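Local coordinates for geranylgeranyl pyrophosphate synthetase (Pyrococcus horikoshii, PDB 1WY0), which probably catalyses the head-to-tail condensation of isopentenyl diphosphate with allylic diphosphates to build the C20 chain of geranylgeranyl diphosphate, at residues 165-168 against 169-173; 151-154 against 155-158. All blocks are in the same frame, centred on the assembly; numbering follows the deposited sequence.

Contact 1 (165-168 against 169-173)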
# COMPACT_ATOMS: atom_id res chain seq x y z
N VAL A 165 5.85 26.20 -11.36
CA VAL A 165 4.58 25.50 -11.51
C VAL A 165 3.51 26.55 -11.69
O VAL A 165 3.72 27.71 -11.37
CB VAL A 165 4.19 24.67 -10.25
CG1 VAL A 165 5.12 23.47 -10.08
CG2 VAL A 165 4.23 25.56 -9.02
N THR A 166 2.35 26.14 -12.19
CA THR A 166 1.24 27.06 -12.39
C THR A 166 0.21 26.88 -11.29
O THR A 166 0.20 25.86 -10.60
CB THR A 166 0.54 26.81 -13.75
OG1 THR A 166 -0.27 25.63 -13.67
CG2 THR A 166 1.58 26.63 -14.86
N ILE A 167 -0.65 27.87 -11.12
CA ILE A 167 -1.68 27.79 -10.10
C ILE A 167 -2.52 26.56 -10.38
O ILE A 167 -2.94 25.86 -9.47
CB ILE A 167 -2.60 29.04 -10.12
CG1 ILE A 167 -1.84 30.26 -9.58
CG2 ILE A 167 -3.86 28.79 -9.33
CD1 ILE A 167 -2.60 31.57 -9.73
N GLU A 168 -2.77 26.30 -11.67
CA GLU A 168 -3.57 25.17 -12.09
C GLU A 168 -2.91 23.83 -11.76
O GLU A 168 -3.58 22.88 -11.38
CB GLU A 168 -3.82 25.23 -13.59
CG GLU A 168 -4.65 24.08 -14.10
CD GLU A 168 -4.60 23.95 -15.59
OE1 GLU A 168 -5.08 24.89 -16.28
OE2 GLU A 168 -4.06 22.92 -16.07
N GLU A 169 -1.60 23.76 -11.94
CA GLU A 169 -0.86 22.55 -11.64
C GLU A 169 -0.93 22.29 -10.15
O GLU A 169 -1.30 21.19 -9.72
CB GLU A 169 0.59 22.68 -12.09
CG GLU A 169 0.84 22.19 -13.51
CD GLU A 169 2.21 22.57 -14.05
OE1 GLU A 169 2.73 23.64 -13.69
OE2 GLU A 169 2.75 21.78 -14.85
N TYR A 170 -0.61 23.31 -9.36
CA TYR A 170 -0.61 23.06 -7.92
C TYR A 170 -2.00 22.69 -7.42
O TYR A 170 -2.20 21.73 -6.69
CB TYR A 170 -0.11 24.32 -7.22
CG TYR A 170 -0.46 24.25 -5.77
CD1 TYR A 170 0.39 23.59 -4.89
CD2 TYR A 170 -1.63 24.84 -5.30
CE1 TYR A 170 0.07 23.53 -3.54
CE2 TYR A 170 -1.95 24.76 -3.95
CZ TYR A 170 -1.11 24.11 -3.07
OH TYR A 170 -1.42 24.04 -1.73
N MET A 171 -3.07 23.37 -7.82
CA MET A 171 -4.41 23.01 -7.38
C MET A 171 -4.86 21.61 -7.80
O MET A 171 -5.64 20.97 -7.10
CB MET A 171 -5.44 24.03 -7.88
CG MET A 171 -5.41 25.37 -7.16
SD MET A 171 -5.31 25.26 -5.37
CE MET A 171 -6.98 24.71 -4.97
N GLU A 172 -4.38 21.12 -8.93
CA GLU A 172 -4.79 19.79 -9.36
C GLU A 172 -4.10 18.75 -8.47
O GLU A 172 -4.64 17.69 -8.18
CB GLU A 172 -4.43 19.58 -10.83
CG GLU A 172 -4.77 18.20 -11.35
CD GLU A 172 -4.31 17.97 -12.77
OE1 GLU A 172 -3.23 18.48 -13.13
OE2 GLU A 172 -5.01 17.27 -13.54
N MET A 173 -2.90 19.10 -8.02
CA MET A 173 -2.09 18.24 -7.17
C MET A 173 -2.64 18.20 -5.75
O MET A 173 -2.92 17.13 -5.20
CB MET A 173 -0.65 18.74 -7.19
CG MET A 173 0.33 18.01 -6.26
SD MET A 173 0.19 18.44 -4.50
CE MET A 173 1.09 20.00 -4.41

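Contact 2 (151-154 against 155-158)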
# COMPACT_ATOMS: atom_id res chain seq x y z
N GLU A 151 -2.15 9.65 -6.96
CA GLU A 151 -2.01 10.51 -8.14
C GLU A 151 -1.56 11.91 -7.77
O GLU A 151 -0.71 12.48 -8.44
CB GLU A 151 -3.33 10.56 -8.91
CG GLU A 151 -3.57 9.33 -9.77
CD GLU A 151 -5.00 9.24 -10.24
OE1 GLU A 151 -5.77 10.19 -9.98
OE2 GLU A 151 -5.35 8.22 -10.88
N GLY A 152 -2.10 12.44 -6.68
CA GLY A 152 -1.72 13.77 -6.24
C GLY A 152 -0.28 13.79 -5.75
O GLY A 152 0.45 14.76 -5.97
N GLN A 153 0.14 12.73 -5.08
CA GLN A 153 1.50 12.66 -4.59
C GLN A 153 2.46 12.47 -5.78
O GLN A 153 3.57 12.99 -5.77
CB GLN A 153 1.64 11.52 -3.57
CG GLN A 153 3.06 11.30 -3.06
CD GLN A 153 3.66 12.53 -2.39
OE1 GLN A 153 3.04 13.60 -2.35
NE2 GLN A 153 4.88 12.39 -1.87
N ALA A 154 2.03 11.73 -6.80
CA ALA A 154 2.86 11.51 -7.98
C ALA A 154 3.12 12.85 -8.68
O ALA A 154 4.26 13.17 -9.03
CB ALA A 154 2.16 10.56 -8.95
N ARG A 155 2.07 13.62 -8.90
CA ARG A 155 2.23 14.92 -9.54
C ARG A 155 3.14 15.79 -8.68
O ARG A 155 3.89 16.61 -9.20
CB ARG A 155 0.88 15.62 -9.70
CG ARG A 155 -0.12 14.86 -10.52
CD ARG A 155 -1.24 15.79 -10.93
NE ARG A 155 -2.54 15.21 -10.68
CZ ARG A 155 -3.27 14.57 -11.59
NH1 ARG A 155 -2.84 14.43 -12.83
NH2 ARG A 155 -4.45 14.08 -11.24
N ASP A 156 3.06 15.61 -7.37
CA ASP A 156 3.89 16.40 -6.47
C ASP A 156 5.36 16.03 -6.65
O ASP A 156 6.24 16.88 -6.55
CB ASP A 156 3.46 16.22 -5.01
CG ASP A 156 3.94 17.35 -4.12
OD1 ASP A 156 4.02 18.51 -4.60
OD2 ASP A 156 4.22 17.11 -2.93
N LEU A 157 5.62 14.75 -6.95
CA LEU A 157 7.00 14.32 -7.17
C LEU A 157 7.52 14.90 -8.48
O LEU A 157 8.66 15.36 -8.54
CB LEU A 157 7.10 12.79 -7.24
CG LEU A 157 6.98 12.01 -5.94
CD1 LEU A 157 7.10 10.52 -6.23
CD2 LEU A 157 8.06 12.46 -4.98
N GLU A 158 6.70 14.89 -9.53
CA GLU A 158 7.12 15.43 -10.82
C GLU A 158 7.56 16.89 -10.72
O GLU A 158 8.46 17.32 -11.43
CB GLU A 158 6.00 15.30 -11.86
CG GLU A 158 5.74 13.85 -12.31
CD GLU A 158 6.74 13.35 -13.35
OE1 GLU A 158 6.49 13.53 -14.56
OE2 GLU A 158 7.78 12.77 -12.96
O HOH W 1 6.02 15.24 -1.71

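Contact 1 (165-168 against 169-173)
Thr166 and Glu169 exchange side-chain-to-backbone hydrogen bonds in a capping box at the start of helix 167-193. Thr166, the N-cap residue, accepts from the first turn: Glu169 N donates to Thr166 OG1 at 2.9 Å, with an N-H...O angle of 154°. The hydroxyl is placed for this by its first torsion (chi1 75°), which holds OG1 between the backbone N and the carbonyl carbon of its own residue. Glu169 returns the bond, and its side chain crosses that of Thr166 at about a right angle. Glu169 CB lies 3.5 Å from Thr166 OG1, and Glu169 CG stays beside the same hydroxyl at 3.6 Å. Beyond CG the chain is extended and runs back over the cap, bringing Glu169 CD within 4.0 Å of Thr166 N. At the tip, Glu169 OE1 takes Thr166 N on its anti lone pair at 2.9 Å, bent to 147°, while Thr166 CG2 packs against the same oxygen at 3.4 Å. With an alanine here, Thr166 N would probably lose its carboxylate acceptor, and the cap would keep only the bond from the backbone N to Thr166 OG1. The ordinary helical bonds start here too, with Tyr170 N meeting Thr166 O almost straight at 2.9 Å. On another side of the turn, Ile167 CG2 touches Met171 CG at 4.3 Å. Ile167 N, at the opening of the helix, is bonded to Glu252 from helix 245-253. The N-H groups of the N-cap and first helical residues thus both find carboxylate acceptors, and these negative charges are likely to be stabilised by the helix dipole.

Contact 2 (151-154 against 155-158)
Asp156 OD2 is gripped by two partners: a water donates to it at 2.9 Å, and Lys177 of helix 167-193 forms a salt bridge with it. The same water accepts from Gln153 NE2 at 3.1 Å, while Lys177 also donates to Gln153 OE1, so amide and carboxylate are linked twice, the amide through NE2 and OE1, the carboxylate through OD2 alone. The two oxygens, Gln153 OE1 and Asp156 OD2, stand 3.7 Å apart, a closeness that the shared lysine probably eases. The amide and carboxylate planes are turned 55° from each other. Gln153 reaches this place through a bend at its second torsion (chi2 58°), which turns the amide forward along the helix, toward Asp156. One turn of backbone lies beneath, with Arg155 N bonded to Glu151 O at 3.0 Å and Leu157 N to Gln153 O at 2.9 Å. Arg155 CG rests on Glu151 O at 3.2 Å, while its guanidinium keeps only a charge-to-charge relation with Glu151: OE1 is 4.3 Å from NH2 and well out of the guanidinium plane. The firmer partner of Glu151 is Tyr35 of the second subunit, bonded through OE2. This part of helix 132-159 therefore lies between several neighbours. Gln153 and Leu157 face helix 69-90, where Gln153 touches Asp86, Met89 and Asp90 of the aspartate-rich DDxxD motif, which in related prenyl synthases binds the diphosphate substrate through magnesium; both also pack on Leu112 of the second subunit. Glu151 and Arg155 meet Pro31 of that subunit, placing the turn at the dimer interface, while Lys177 ties it to helix 167-193.

In the fold
Contacts 1 and 2 lie on consecutive helices, 167-193 and 132-159, with centres about 11 Å apart. Contact 1 is the opening of its helix, with two glutamates exposed and no residue of the second subunit touching it. Contact 2 occupies about the last two turns of its helix, has half its residues buried and meets the second subunit. Their chemistry follows: main-chain N-H groups are answered by side chains in contact 1, whereas contact 2 turns on side chains bridged by water and lysine. Met173 joins them, its CG 3.3 Å from Gly152 O, and Glu172 and Arg155 add a long, weak ion pair between the helices.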